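PDB 6EZR: beta-N-acetylglucosaminidase Nag2 from Vibrio harveyi, which probably hydrolyses terminal non-reducing N-acetyl-D-hexosamine residues in N-acetyl-beta-D-hexosaminides. Local coordinates for residues A[34-39]-A[69-74]; A[136-141]-A[620-625]; A[390-395]-A[443-448]; A[407-412]-A[447-452]; A[554-559]-A[614-619]. All coordinates share one frame; numbering follows the deposited sequence.

Contact 1. Residues A[34-39]-A[69-74]; sequences LNSWGL and EGIVLA
The carbonyl oxygen of Leu-73 is held by two donors: Leu-34 N reaches it across the contact at 2.8 Å with an almost straight N-H (175°), and the side-chain amide of Asn-28 adds a second bond. Leu-73 N returns a bond of 2.9 Å to Leu-34 O, which makes Leu-34 and Leu-73 an antiparallel hydrogen-bonded pair. One step on, Asn-35 faces Val-72 as a non-hydrogen-bonded pair, and their side chains run alongside each other, with Asn-35 OD1 3.4 Å from Val-72 CG2. These pairs form a short two-stranded antiparallel ladder beside the larger mixed sheet of the N-terminal beta domain, to which Asn-35 is tied by backbone bonding with Val-105. Past the ladder, Ser-36 turns the chain through positive phi but still gives its N-H to Ile-71 O at 2.9 Å. A water then bridges the diverging backbones by donating to both Trp-37 O and Gly-70 O. Trp-37 carries the apolar part. Its CG is wedged between the backbone N and the carbonyl carbon (chi1 71°), a setting that turns the indole back over the partner strand: NE1 lies 3.5 Å from Leu-73 CB, while Leu-73 CD2 rests on one face of the ring, near its rim and 3.9 Å from Trp-37 CZ2. Phe-26 and Tyr-79 also meet the indole, the latter edge-to-face. On the same side of the ladder as Leu-73, the buried Leu-34 packs against Ile-102 and Phe-104 of strand 99-105.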
# COMPACT_ATOMS: atom_id res chain seq x y z
N LEU A 34 16.95 29.69 25.75
CA LEU A 34 16.39 28.34 25.90
C LEU A 34 17.20 27.61 26.95
O LEU A 34 18.41 27.51 26.83
CB LEU A 34 16.42 27.57 24.58
CG LEU A 34 15.33 27.92 23.57
CD1 LEU A 34 15.66 27.34 22.21
CD2 LEU A 34 13.95 27.44 24.03
N ASN A 35 16.51 27.12 27.99
CA ASN A 35 17.15 26.39 29.09
C ASN A 35 16.66 24.94 29.12
O ASN A 35 15.47 24.69 28.94
CB ASN A 35 16.84 27.06 30.43
CG ASN A 35 17.37 28.48 30.52
OD1 ASN A 35 18.51 28.70 30.95
ND2 ASN A 35 16.56 29.45 30.12
N SER A 36 17.59 24.02 29.36
CA SER A 36 17.32 22.57 29.43
C SER A 36 16.49 22.11 28.23
O SER A 36 15.44 21.49 28.37
CB SER A 36 16.67 22.20 30.77
OG SER A 36 17.66 22.12 31.79
N TRP A 37 17.01 22.43 27.05
CA TRP A 37 16.27 22.27 25.80
C TRP A 37 16.79 21.06 25.03
O TRP A 37 17.95 20.66 25.20
CB TRP A 37 16.36 23.55 24.95
CG TRP A 37 17.70 23.77 24.36
CD1 TRP A 37 18.78 24.33 24.97
CD2 TRP A 37 18.12 23.43 23.04
NE1 TRP A 37 19.85 24.35 24.11
CE2 TRP A 37 19.47 23.81 22.91
CE3 TRP A 37 17.48 22.83 21.94
CZ2 TRP A 37 20.20 23.62 21.74
CZ3 TRP A 37 18.20 22.65 20.77
CH2 TRP A 37 19.55 23.03 20.68
N GLY A 38 15.93 20.49 24.19
CA GLY A 38 16.30 19.37 23.33
C GLY A 38 15.56 19.40 22.01
O GLY A 38 14.41 19.82 21.95
N LEU A 39 16.22 18.94 20.96
CA LEU A 39 15.67 18.95 19.62
C LEU A 39 15.15 17.58 19.25
O LEU A 39 15.88 16.59 19.36
CB LEU A 39 16.74 19.39 18.61
CG LEU A 39 16.27 19.67 17.18
CD1 LEU A 39 15.14 20.70 17.10
CD2 LEU A 39 17.46 20.14 16.36
N GLU A 69 24.91 19.43 24.29
CA GLU A 69 25.91 19.37 25.36
C GLU A 69 25.71 20.51 26.36
O GLU A 69 25.65 20.28 27.57
CB GLU A 69 27.34 19.42 24.79
CG GLU A 69 27.61 18.39 23.69
CD GLU A 69 29.07 18.00 23.54
OE1 GLU A 69 29.95 18.70 24.08
OE2 GLU A 69 29.34 16.98 22.86
N GLY A 70 25.62 21.73 25.83
CA GLY A 70 25.36 22.92 26.64
C GLY A 70 23.93 22.97 27.14
O GLY A 70 23.00 22.54 26.45
N ILE A 71 23.76 23.53 28.34
CA ILE A 71 22.45 23.58 29.02
C ILE A 71 21.59 24.79 28.63
O ILE A 71 20.37 24.77 28.80
CB ILE A 71 22.63 23.45 30.57
CG1 ILE A 71 21.29 23.15 31.25
CG2 ILE A 71 23.28 24.69 31.18
CD1 ILE A 71 21.44 22.51 32.62
N VAL A 72 22.23 25.85 28.09
CA VAL A 72 21.54 27.07 27.63
C VAL A 72 21.89 27.39 26.18
O VAL A 72 23.06 27.33 25.80
CB VAL A 72 21.91 28.32 28.48
CG1 VAL A 72 21.07 29.53 28.08
CG2 VAL A 72 21.72 28.04 29.97
N LEU A 73 20.89 27.75 25.38
CA LEU A 73 21.11 28.38 24.08
C LEU A 73 20.54 29.79 24.13
O LEU A 73 19.32 29.98 24.20
CB LEU A 73 20.47 27.58 22.93
CG LEU A 73 20.66 28.14 21.50
CD1 LEU A 73 22.12 28.23 21.09
CD2 LEU A 73 19.89 27.31 20.49
N ALA A 74 21.43 30.78 24.11
CA ALA A 74 21.04 32.18 24.25
C ALA A 74 20.16 32.67 23.11
O ALA A 74 20.10 32.06 22.04
CB ALA A 74 22.28 33.06 24.38
O HOH W 1 20.13 21.45 27.15

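Contact 2. Residues A[136-141]-A[620-625]; sequences LTHAQP and LSRLKG
The imidazole of His-138 has the aliphatic part of Arg-622 over one face, with Arg-622 CG 4.2 Å from the ring centroid in a CH-pi contact. Two groups meet the ring at its edge: Ser-621 OG, 3.6 Å from His-138 CD2, and Gln-140 N, which donates in the ring plane to His-138 ND1, a long, bent bond (3.3 Å, 136°) that would favour this rotation of the imidazole. The guanidinium of Arg-622 is turned steeply from the ring, at 73°, after a bend at chi3. It is engaged by Glu-605, Asp-618 and the carbonyl oxygen of Leu-142, while Ser-621 OG bonds to Asp-618 O. The backbones are also joined directly. His-138 N donates to Ser-621 O at 3.1 Å, approaching from above the carbonyl plane, and Gly-625 N reaches the same oxygen from the opposite face as part of the regular helical bonding. One carbonyl thus serves both the helix and the loop packed on it. The fit is close: Leu-136 O is 3.2 Å from Ser-621 CB, Thr-137 OG1 touches Lys-624 CD at 3.5 Å as the two side chains cross at about a right angle, and Pro-141 CB settles 3.4 Å from Gly-625 C, over a residue without a side chain. Segment 136-141 belongs to the connection between strands 110-117 and 148-152, and is bonded through Ala-139 O to Lys-242 of strand 242-244. Here it covers one side of helix 616-632, which the Arg-622 to Glu-605 salt bridge links in turn to helix 599-608.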
# COMPACT_ATOMS: atom_id res chain seq x y z
N LEU A 136 -2.64 12.37 -28.77
CA LEU A 136 -4.04 12.53 -29.16
C LEU A 136 -4.95 11.90 -28.11
O LEU A 136 -4.50 11.18 -27.23
CB LEU A 136 -4.31 11.88 -30.52
CG LEU A 136 -3.48 12.35 -31.72
CD1 LEU A 136 -3.98 11.63 -32.97
CD2 LEU A 136 -3.53 13.86 -31.90
N THR A 137 -6.24 12.20 -28.23
CA THR A 137 -7.27 11.69 -27.33
C THR A 137 -8.02 10.57 -28.04
O THR A 137 -8.65 10.79 -29.08
CB THR A 137 -8.23 12.82 -26.93
OG1 THR A 137 -7.49 13.91 -26.37
CG2 THR A 137 -9.26 12.34 -25.90
N HIS A 138 -7.94 9.36 -27.48
CA HIS A 138 -8.61 8.18 -28.03
C HIS A 138 -10.11 8.32 -27.78
O HIS A 138 -10.52 8.75 -26.70
CB HIS A 138 -8.06 6.90 -27.38
CG HIS A 138 -8.24 5.67 -28.21
ND1 HIS A 138 -9.46 5.07 -28.41
CD2 HIS A 138 -7.34 4.89 -28.86
CE1 HIS A 138 -9.31 3.99 -29.15
NE2 HIS A 138 -8.03 3.86 -29.44
N ALA A 139 -10.92 7.96 -28.77
CA ALA A 139 -12.38 8.16 -28.72
C ALA A 139 -13.04 7.22 -27.71
O ALA A 139 -14.02 7.58 -27.07
CB ALA A 139 -12.98 7.97 -30.10
N GLN A 140 -12.50 6.01 -27.61
CA GLN A 140 -12.78 5.05 -26.52
C GLN A 140 -11.67 5.01 -25.43
O GLN A 140 -10.71 4.25 -25.56
CB GLN A 140 -12.98 3.65 -27.12
CG GLN A 140 -14.17 3.51 -28.06
CD GLN A 140 -13.92 4.11 -29.45
OE1 GLN A 140 -13.01 3.69 -30.16
NE2 GLN A 140 -14.71 5.11 -29.82
N PRO A 141 -11.82 5.81 -24.35
CA PRO A 141 -10.79 5.87 -23.30
C PRO A 141 -10.88 4.72 -22.29
O PRO A 141 -11.24 4.91 -21.12
CB PRO A 141 -11.08 7.22 -22.64
CG PRO A 141 -12.57 7.30 -22.71
CD PRO A 141 -12.93 6.72 -24.05
N LEU A 620 -1.37 5.90 -23.69
CA LEU A 620 -1.37 7.34 -23.39
C LEU A 620 -2.63 8.04 -23.92
O LEU A 620 -3.22 8.86 -23.21
CB LEU A 620 -0.11 8.02 -23.92
CG LEU A 620 1.18 7.88 -23.09
CD1 LEU A 620 2.32 8.55 -23.83
CD2 LEU A 620 1.04 8.48 -21.70
N SER A 621 -3.03 7.71 -25.15
CA SER A 621 -4.23 8.31 -25.74
C SER A 621 -5.50 7.90 -24.99
O SER A 621 -6.42 8.71 -24.84
CB SER A 621 -4.33 8.01 -27.24
OG SER A 621 -4.48 6.62 -27.49
N ARG A 622 -5.55 6.66 -24.50
CA ARG A 622 -6.65 6.20 -23.66
C ARG A 622 -6.63 6.82 -22.26
O ARG A 622 -7.69 7.21 -21.74
CB ARG A 622 -6.68 4.67 -23.60
CG ARG A 622 -7.16 4.08 -24.91
CD ARG A 622 -7.29 2.58 -24.88
NE ARG A 622 -5.98 1.93 -24.96
CZ ARG A 622 -5.29 1.41 -23.95
NH1 ARG A 622 -5.75 1.42 -22.71
NH2 ARG A 622 -4.11 0.85 -24.19
N LEU A 623 -5.45 6.95 -21.67
CA LEU A 623 -5.31 7.67 -20.40
C LEU A 623 -5.74 9.14 -20.56
O LEU A 623 -6.43 9.68 -19.69
CB LEU A 623 -3.87 7.57 -19.86
CG LEU A 623 -3.55 8.25 -18.53
CD1 LEU A 623 -4.45 7.74 -17.41
CD2 LEU A 623 -2.08 8.04 -18.18
N LYS A 624 -5.33 9.78 -21.65
CA LYS A 624 -5.68 11.18 -21.88
C LYS A 624 -7.19 11.39 -21.92
O LYS A 624 -7.70 12.33 -21.32
CB LYS A 624 -5.05 11.73 -23.16
CG LYS A 624 -5.08 13.25 -23.22
CD LYS A 624 -4.49 13.77 -24.52
CE LYS A 624 -4.42 15.28 -24.55
NZ LYS A 624 -3.34 15.82 -23.69
N GLY A 625 -7.89 10.51 -22.63
CA GLY A 625 -9.35 10.57 -22.70
C GLY A 625 -10.06 10.18 -21.41
O GLY A 625 -11.20 10.58 -21.18

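Contact 3. Residues A[390-395]-A[443-448]; sequences DTTEYR and VWSKSP
Tyr-394 lays one face of its ring over Val-443, whose CG2 sits above the ring centre, 3.7 Å from the centroid and only 12° off the normal, a well-formed CH-pi contact. Both residues belong to long loops of the TIM-barrel catalytic domain: segment 390-395 lies in the connection from strand 363-370 to helix 410-426, and segment 443-448 follows the neighbouring strand 431-435. Val-443 brings the contact near the catalytic centre, its side chain about 7 Å from that of Glu-438, the predicted proton donor. The rest of the contact is polar. The type I turn from Trp-444 to Ser-447 presents Lys-446 N to Thr-392 OG1 at 2.9 Å, and this hydroxyl in turn donates a hydrogen bond to Asp-390 OD1 at 2.6 Å, on the syn side of the carboxylate. With chi1 at -46°, CG2 of Thr-392 lies opposite the backbone N and 3.5 Å from Ser-445 OG, a hydroxyl that bonds to Gly-442 O. Asp-390 OD1 also takes a weak bond from Thr-392 N, closing an Asx turn. Thr-391 N reaches Lys-446 O at 3.4 Å, again weakly, and Thr-391 OG1 touches the CB of the same lysine as the two side chains cross. The second carboxylate oxygen, Asp-390 OD2, accepts from a water 2.8 Å away, and that water takes the N-H of Trp-444 at 3.1 Å.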
# COMPACT_ATOMS: atom_id res chain seq x y z
N ASP A 390 15.37 -11.60 28.49
CA ASP A 390 16.02 -11.60 27.17
C ASP A 390 16.96 -10.41 27.03
O ASP A 390 16.52 -9.26 27.14
CB ASP A 390 14.97 -11.59 26.05
CG ASP A 390 15.59 -11.68 24.65
OD1 ASP A 390 16.62 -12.36 24.48
OD2 ASP A 390 15.04 -11.07 23.71
N THR A 391 18.24 -10.69 26.78
CA THR A 391 19.27 -9.65 26.62
C THR A 391 19.75 -9.46 25.18
O THR A 391 20.64 -8.65 24.92
CB THR A 391 20.51 -9.97 27.49
OG1 THR A 391 21.08 -11.21 27.05
CG2 THR A 391 20.13 -10.07 28.97
N THR A 392 19.14 -10.20 24.24
CA THR A 392 19.62 -10.25 22.85
C THR A 392 19.62 -8.87 22.19
O THR A 392 18.61 -8.17 22.19
CB THR A 392 18.77 -11.21 21.99
OG1 THR A 392 18.57 -12.44 22.70
CG2 THR A 392 19.45 -11.52 20.67
N GLU A 393 20.78 -8.49 21.66
CA GLU A 393 20.96 -7.22 20.95
C GLU A 393 20.91 -7.47 19.44
O GLU A 393 21.83 -8.07 18.87
CB GLU A 393 22.28 -6.56 21.36
CG GLU A 393 22.28 -6.06 22.80
CD GLU A 393 23.55 -5.31 23.20
OE1 GLU A 393 23.49 -4.54 24.19
OE2 GLU A 393 24.60 -5.47 22.53
N TYR A 394 19.81 -7.02 18.83
CA TYR A 394 19.58 -7.14 17.39
C TYR A 394 19.02 -5.84 16.85
O TYR A 394 18.63 -4.96 17.62
CB TYR A 394 18.62 -8.30 17.08
CG TYR A 394 17.21 -8.13 17.62
CD1 TYR A 394 16.23 -7.48 16.87
CD2 TYR A 394 16.86 -8.62 18.88
CE1 TYR A 394 14.94 -7.32 17.35
CE2 TYR A 394 15.56 -8.48 19.37
CZ TYR A 394 14.61 -7.82 18.60
OH TYR A 394 13.32 -7.66 19.07
N ARG A 395 19.00 -5.72 15.53
CA ARG A 395 18.49 -4.52 14.87
C ARG A 395 17.72 -4.89 13.60
O ARG A 395 18.27 -5.54 12.71
CB ARG A 395 19.63 -3.56 14.55
CG ARG A 395 20.25 -2.89 15.77
CD ARG A 395 19.29 -1.87 16.35
NE ARG A 395 19.79 -1.17 17.53
CZ ARG A 395 19.17 -0.14 18.11
NH1 ARG A 395 19.69 0.43 19.19
NH2 ARG A 395 18.02 0.34 17.61
N VAL A 443 18.62 -12.83 16.19
CA VAL A 443 17.49 -12.59 17.09
C VAL A 443 17.23 -13.84 17.95
O VAL A 443 17.50 -14.97 17.51
CB VAL A 443 16.23 -12.15 16.30
CG1 VAL A 443 15.63 -13.29 15.49
CG2 VAL A 443 15.19 -11.53 17.23
N TRP A 444 16.75 -13.63 19.17
CA TRP A 444 16.54 -14.71 20.18
C TRP A 444 17.79 -15.50 20.65
O TRP A 444 17.63 -16.48 21.37
CB TRP A 444 15.50 -15.74 19.72
CG TRP A 444 14.27 -15.19 19.12
CD1 TRP A 444 13.44 -14.26 19.65
CD2 TRP A 444 13.71 -15.55 17.85
NE1 TRP A 444 12.40 -14.01 18.80
CE2 TRP A 444 12.54 -14.79 17.68
CE3 TRP A 444 14.08 -16.45 16.84
CZ2 TRP A 444 11.72 -14.90 16.55
CZ3 TRP A 444 13.28 -16.55 15.71
CH2 TRP A 444 12.11 -15.78 15.57
N SER A 445 18.99 -15.12 20.24
CA SER A 445 20.20 -15.91 20.52
C SER A 445 20.61 -15.91 22.00
O SER A 445 21.26 -16.85 22.46
CB SER A 445 21.37 -15.45 19.65
OG SER A 445 21.68 -14.09 19.89
N LYS A 446 20.24 -14.86 22.72
CA LYS A 446 20.45 -14.76 24.17
C LYS A 446 19.11 -14.67 24.93
O LYS A 446 18.99 -13.93 25.91
CB LYS A 446 21.38 -13.59 24.49
CG LYS A 446 22.80 -13.80 23.97
CD LYS A 446 23.58 -12.50 23.79
CE LYS A 446 24.09 -11.93 25.11
NZ LYS A 446 24.83 -10.65 24.92
N SER A 447 18.11 -15.42 24.46
CA SER A 447 16.83 -15.61 25.14
C SER A 447 16.87 -16.96 25.86
O SER A 447 16.98 -18.00 25.19
CB SER A 447 15.67 -15.59 24.14
OG SER A 447 14.51 -16.25 24.64
N PRO A 448 16.80 -16.96 27.21
CA PRO A 448 16.73 -18.20 27.99
C PRO A 448 15.60 -19.13 27.55
O PRO A 448 15.84 -20.32 27.32
CB PRO A 448 16.49 -17.70 29.42
CG PRO A 448 17.10 -16.35 29.46
CD PRO A 448 16.95 -15.77 28.08
O HOH W 2 15.10 -11.64 20.94

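Contact 4. Residues A[407-412]-A[447-452]; sequences PALPGS and SPACQA
Ala-408 pushes its methyl group into the first turn of helix 448-457, where CB lies 3.2 Å from Ala-449 O and 3.6 Å from Ala-449 CB. Cys-450 flanks this methyl. Its SG is anti to the carbonyl carbon and beside the backbone N (chi1 -72°), a position from which the sulfur meets Ala-408 CB at 3.9 Å and Pro-407 CD at 4.0 Å. Leu-409 adds a more distant contact: with chi1 at -61°, it brings its CD2 branch to 4.3 Å from Ala-449 CB. The interface is thus small and apolar, built from methyl groups, a thiol and a proline corner. The helix turn that receives them is secured by Ser-447 at the N-cap. With chi1 at 158°, its OG swings away from its own N and accepts the N-H of Cys-450 at 3.1 Å; the same hydroxyl bonds to Glu-387, whose other carboxylate oxygen takes the N-H of Ala-449. Both of the helical residues that touch Ala-408 are therefore fixed through their backbone nitrogens. The contact joins the loop leading into helix 410-426 to the first turn of helix 448-457, two helices of the catalytic barrel domain that lie on either side of strand 431-435 in the sequence. Helix 465-479 packs against the pair, its Leu-465 touching both Pro-407 and Cys-450.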
# COMPACT_ATOMS: atom_id res chain seq x y z
N PRO A 407 9.07 -16.68 20.09
CA PRO A 407 8.38 -17.95 19.83
C PRO A 407 8.51 -19.01 20.93
O PRO A 407 8.00 -20.12 20.76
CB PRO A 407 9.03 -18.42 18.53
CG PRO A 407 10.41 -17.87 18.57
CD PRO A 407 10.40 -16.66 19.45
N ALA A 408 9.20 -18.69 22.03
CA ALA A 408 9.23 -19.56 23.21
C ALA A 408 8.17 -19.21 24.26
O ALA A 408 7.79 -20.07 25.06
CB ALA A 408 10.61 -19.56 23.84
N LEU A 409 7.69 -17.96 24.27
CA LEU A 409 6.72 -17.51 25.27
C LEU A 409 5.32 -18.03 24.95
O LEU A 409 4.86 -17.88 23.82
CB LEU A 409 6.69 -15.98 25.35
CG LEU A 409 7.99 -15.28 25.74
CD1 LEU A 409 7.74 -13.78 25.85
CD2 LEU A 409 8.58 -15.82 27.04
N PRO A 410 4.62 -18.64 25.94
CA PRO A 410 3.27 -19.14 25.66
C PRO A 410 2.25 -18.05 25.33
O PRO A 410 1.26 -18.33 24.64
CB PRO A 410 2.87 -19.85 26.97
CG PRO A 410 4.13 -20.02 27.74
CD PRO A 410 5.00 -18.87 27.35
N GLY A 411 2.47 -16.84 25.85
CA GLY A 411 1.67 -15.67 25.50
C GLY A 411 1.68 -15.31 24.01
O GLY A 411 0.67 -14.85 23.48
N SER A 412 2.82 -15.54 23.35
CA SER A 412 2.93 -15.35 21.90
C SER A 412 1.95 -16.21 21.10
O SER A 412 1.44 -15.78 20.07
CB SER A 412 4.36 -15.64 21.43
OG SER A 412 5.28 -14.76 22.04
N SER A 447 18.11 -15.42 24.46
CA SER A 447 16.83 -15.61 25.14
C SER A 447 16.87 -16.96 25.86
O SER A 447 16.98 -18.00 25.19
CB SER A 447 15.67 -15.59 24.14
OG SER A 447 14.51 -16.25 24.64
N PRO A 448 16.80 -16.96 27.21
CA PRO A 448 16.73 -18.20 27.99
C PRO A 448 15.60 -19.13 27.55
O PRO A 448 15.84 -20.32 27.32
CB PRO A 448 16.49 -17.70 29.42
CG PRO A 448 17.10 -16.35 29.46
CD PRO A 448 16.95 -15.77 28.08
N ALA A 449 14.39 -18.59 27.43
CA ALA A 449 13.23 -19.37 26.97
C ALA A 449 13.43 -20.02 25.60
O ALA A 449 12.95 -21.14 25.38
CB ALA A 449 11.98 -18.50 26.96
N CYS A 450 14.13 -19.34 24.69
CA CYS A 450 14.44 -19.87 23.35
C CYS A 450 15.55 -20.92 23.36
O CYS A 450 15.49 -21.88 22.59
CB CYS A 450 14.81 -18.74 22.37
SG CYS A 450 13.41 -17.71 21.85
N GLN A 451 16.57 -20.72 24.20
CA GLN A 451 17.61 -21.75 24.45
C GLN A 451 16.99 -23.10 24.84
O GLN A 451 17.43 -24.14 24.36
CB GLN A 451 18.61 -21.29 25.52
CG GLN A 451 19.82 -20.54 24.98
CD GLN A 451 20.30 -19.40 25.88
OE1 GLN A 451 20.27 -19.50 27.11
NE2 GLN A 451 20.75 -18.30 25.26
N ALA A 452 15.98 -23.04 25.71
CA ALA A 452 15.25 -24.24 26.15
C ALA A 452 14.44 -24.88 25.02
O ALA A 452 14.48 -26.11 24.85
CB ALA A 452 14.33 -23.90 27.31

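Contact 5. Residues A[554-559]-A[614-619]; sequences KAYNYE and RDWTDY
Tyr-556 has CG opposite its backbone N (chi1 -162°), which sends the phenol from helix 552-556 toward segment 614-619, while Arg-614 bends at chi2 (-117°) and chi3 to fold its guanidinium back over that ring. The result is a cation-pi contact, with Arg-614 CZ 4.5 Å from the ring centroid and NH1 above its centre. On the side away from Arg-614, Tyr-556 makes an offset stack with Tyr-619, centroids 4.4 Å apart and planes at 30°, CD1 of Tyr-556 lying over the centre of the Tyr-619 ring. Trp-616 completes the aromatic cluster, its CE3 3.7 Å from Tyr-556 CB. The phenol oxygen is held as well: Tyr-556 OH bonds to Glu-605 and receives a weak bond from Asp-615 N at 3.2 Å. The edge of the Arg-614 guanidinium is turned to Tyr-558 O, but the modelled NH2 approach is too short to be relied on. Asp-615 caps helix 616-632 by accepting the N-H of Asp-618 through OD2. Helix 552-556 is thereby packed against the start of helix 616-632, with helix 599-608 alongside both: it supplies Glu-605 to Tyr-556, Thr-601 to the hydroxyl of Tyr-619 and Met-603 to Ala-555.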
# COMPACT_ATOMS: atom_id res chain seq x y z
N LYS A 554 7.97 3.82 -17.13
CA LYS A 554 8.62 2.65 -16.54
C LYS A 554 7.57 1.67 -16.01
O LYS A 554 7.68 0.46 -16.18
CB LYS A 554 9.55 3.09 -15.41
CG LYS A 554 10.39 1.99 -14.79
CD LYS A 554 11.35 2.54 -13.73
CE LYS A 554 11.72 1.49 -12.69
NZ LYS A 554 12.22 2.09 -11.42
N ALA A 555 6.56 2.22 -15.35
CA ALA A 555 5.43 1.45 -14.86
C ALA A 555 4.75 0.70 -16.01
O ALA A 555 4.50 -0.51 -15.90
CB ALA A 555 4.45 2.37 -14.14
N TYR A 556 4.51 1.40 -17.12
CA TYR A 556 3.88 0.78 -18.29
C TYR A 556 4.75 -0.30 -18.97
O TYR A 556 4.20 -1.28 -19.49
CB TYR A 556 3.40 1.80 -19.32
CG TYR A 556 2.39 1.16 -20.25
CD1 TYR A 556 1.04 1.10 -19.91
CD2 TYR A 556 2.80 0.52 -21.42
CE1 TYR A 556 0.12 0.47 -20.74
CE2 TYR A 556 1.89 -0.11 -22.25
CZ TYR A 556 0.55 -0.14 -21.90
OH TYR A 556 -0.34 -0.76 -22.73
N ASN A 557 6.07 -0.15 -18.96
CA ASN A 557 6.97 -1.14 -19.56
C ASN A 557 7.07 -2.46 -18.79
O ASN A 557 7.70 -3.41 -19.27
CB ASN A 557 8.37 -0.55 -19.77
CG ASN A 557 8.39 0.54 -20.84
OD1 ASN A 557 7.49 0.63 -21.69
ND2 ASN A 557 9.43 1.38 -20.80
N TYR A 558 6.49 -2.52 -17.59
CA TYR A 558 6.39 -3.76 -16.85
C TYR A 558 5.47 -4.72 -17.57
O TYR A 558 4.25 -4.56 -17.54
CB TYR A 558 5.88 -3.50 -15.43
CG TYR A 558 5.65 -4.76 -14.61
CD1 TYR A 558 6.60 -5.77 -14.55
CD2 TYR A 558 4.47 -4.92 -13.88
CE1 TYR A 558 6.38 -6.91 -13.80
CE2 TYR A 558 4.24 -6.05 -13.12
CZ TYR A 558 5.19 -7.04 -13.08
OH TYR A 558 4.95 -8.17 -12.33
N GLU A 559 6.08 -5.70 -18.25
CA GLU A 559 5.39 -6.74 -18.99
C GLU A 559 5.61 -8.07 -18.26
O GLU A 559 6.62 -8.74 -18.48
CB GLU A 559 5.89 -6.79 -20.44
CG GLU A 559 5.23 -5.74 -21.34
CD GLU A 559 5.89 -5.57 -22.70
OE1 GLU A 559 7.12 -5.33 -22.74
OE2 GLU A 559 5.18 -5.65 -23.73
N ARG A 614 -1.04 -4.50 -25.96
CA ARG A 614 -0.45 -3.41 -25.18
C ARG A 614 0.45 -2.52 -26.05
O ARG A 614 1.23 -3.03 -26.85
CB ARG A 614 0.38 -4.01 -24.05
CG ARG A 614 -0.45 -4.74 -23.01
CD ARG A 614 -0.34 -4.07 -21.65
NE ARG A 614 0.81 -4.55 -20.89
CZ ARG A 614 1.45 -3.87 -19.94
NH1 ARG A 614 1.13 -2.63 -19.61
NH2 ARG A 614 2.46 -4.46 -19.32
N ASP A 615 0.36 -1.21 -25.87
CA ASP A 615 1.16 -0.23 -26.63
C ASP A 615 1.17 1.12 -25.90
O ASP A 615 0.11 1.68 -25.60
CB ASP A 615 0.62 -0.06 -28.05
CG ASP A 615 1.49 0.87 -28.90
OD1 ASP A 615 2.51 0.42 -29.44
OD2 ASP A 615 1.15 2.07 -29.00
N TRP A 616 2.37 1.66 -25.65
CA TRP A 616 2.55 2.88 -24.84
C TRP A 616 1.86 4.12 -25.41
O TRP A 616 1.23 4.89 -24.67
CB TRP A 616 4.05 3.13 -24.66
CG TRP A 616 4.48 4.45 -24.10
CD1 TRP A 616 5.31 5.34 -24.71
CD2 TRP A 616 4.16 5.00 -22.83
NE1 TRP A 616 5.53 6.43 -23.89
CE2 TRP A 616 4.83 6.25 -22.73
CE3 TRP A 616 3.36 4.58 -21.75
CZ2 TRP A 616 4.73 7.08 -21.60
CZ3 TRP A 616 3.27 5.40 -20.63
CH2 TRP A 616 3.95 6.64 -20.56
N THR A 617 2.00 4.31 -26.72
CA THR A 617 1.34 5.42 -27.42
C THR A 617 -0.19 5.31 -27.31
O THR A 617 -0.86 6.26 -26.90
CB THR A 617 1.76 5.47 -28.91
OG1 THR A 617 3.19 5.55 -28.99
CG2 THR A 617 1.15 6.67 -29.63
N ASP A 618 -0.73 4.14 -27.66
CA ASP A 618 -2.17 3.88 -27.56
C ASP A 618 -2.69 4.04 -26.12
O ASP A 618 -3.74 4.66 -25.90
CB ASP A 618 -2.50 2.48 -28.06
CG ASP A 618 -4.00 2.24 -28.18
OD1 ASP A 618 -4.63 2.93 -29.00
OD2 ASP A 618 -4.53 1.39 -27.44
N TYR A 619 -1.95 3.49 -25.16
CA TYR A 619 -2.28 3.65 -23.73
C TYR A 619 -2.38 5.11 -23.33
O TYR A 619 -3.37 5.51 -22.70
CB TYR A 619 -1.27 2.93 -22.83
CG TYR A 619 -1.34 3.35 -21.37
CD1 TYR A 619 -2.33 2.86 -20.51
CD2 TYR A 619 -0.40 4.23 -20.84
CE1 TYR A 619 -2.38 3.24 -19.18
CE2 TYR A 619 -0.45 4.61 -19.50
CZ TYR A 619 -1.45 4.11 -18.68
OH TYR A 619 -1.49 4.48 -17.35

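The five contacts fall into three regions. Contacts 3 and 4, with centres 11 Å apart, share Ser-447 and Pro-448 and are stitched together by a probable hydrogen bond from Gln-451 NE2 to Ser-445 O (3.2 Å) and by Trp-444, which packs on Pro-407 and Cys-450. They lie nearest the predicted proton donor Glu-438, about 7 Å (Val-443) and 12 Å (Pro-407) between side chains. Contacts 2 and 5, centres 14 Å apart, share helix 616-632, contact 5 using its lead-in and first turn and contact 2 the residues that follow; they touch where His-138 meets Asp-618, and contact 5 is nested inside the chain loop closed by contact 2. Contact 1 stands apart in the N-terminal beta domain, its nearest atoms about 16 Å from contact 3.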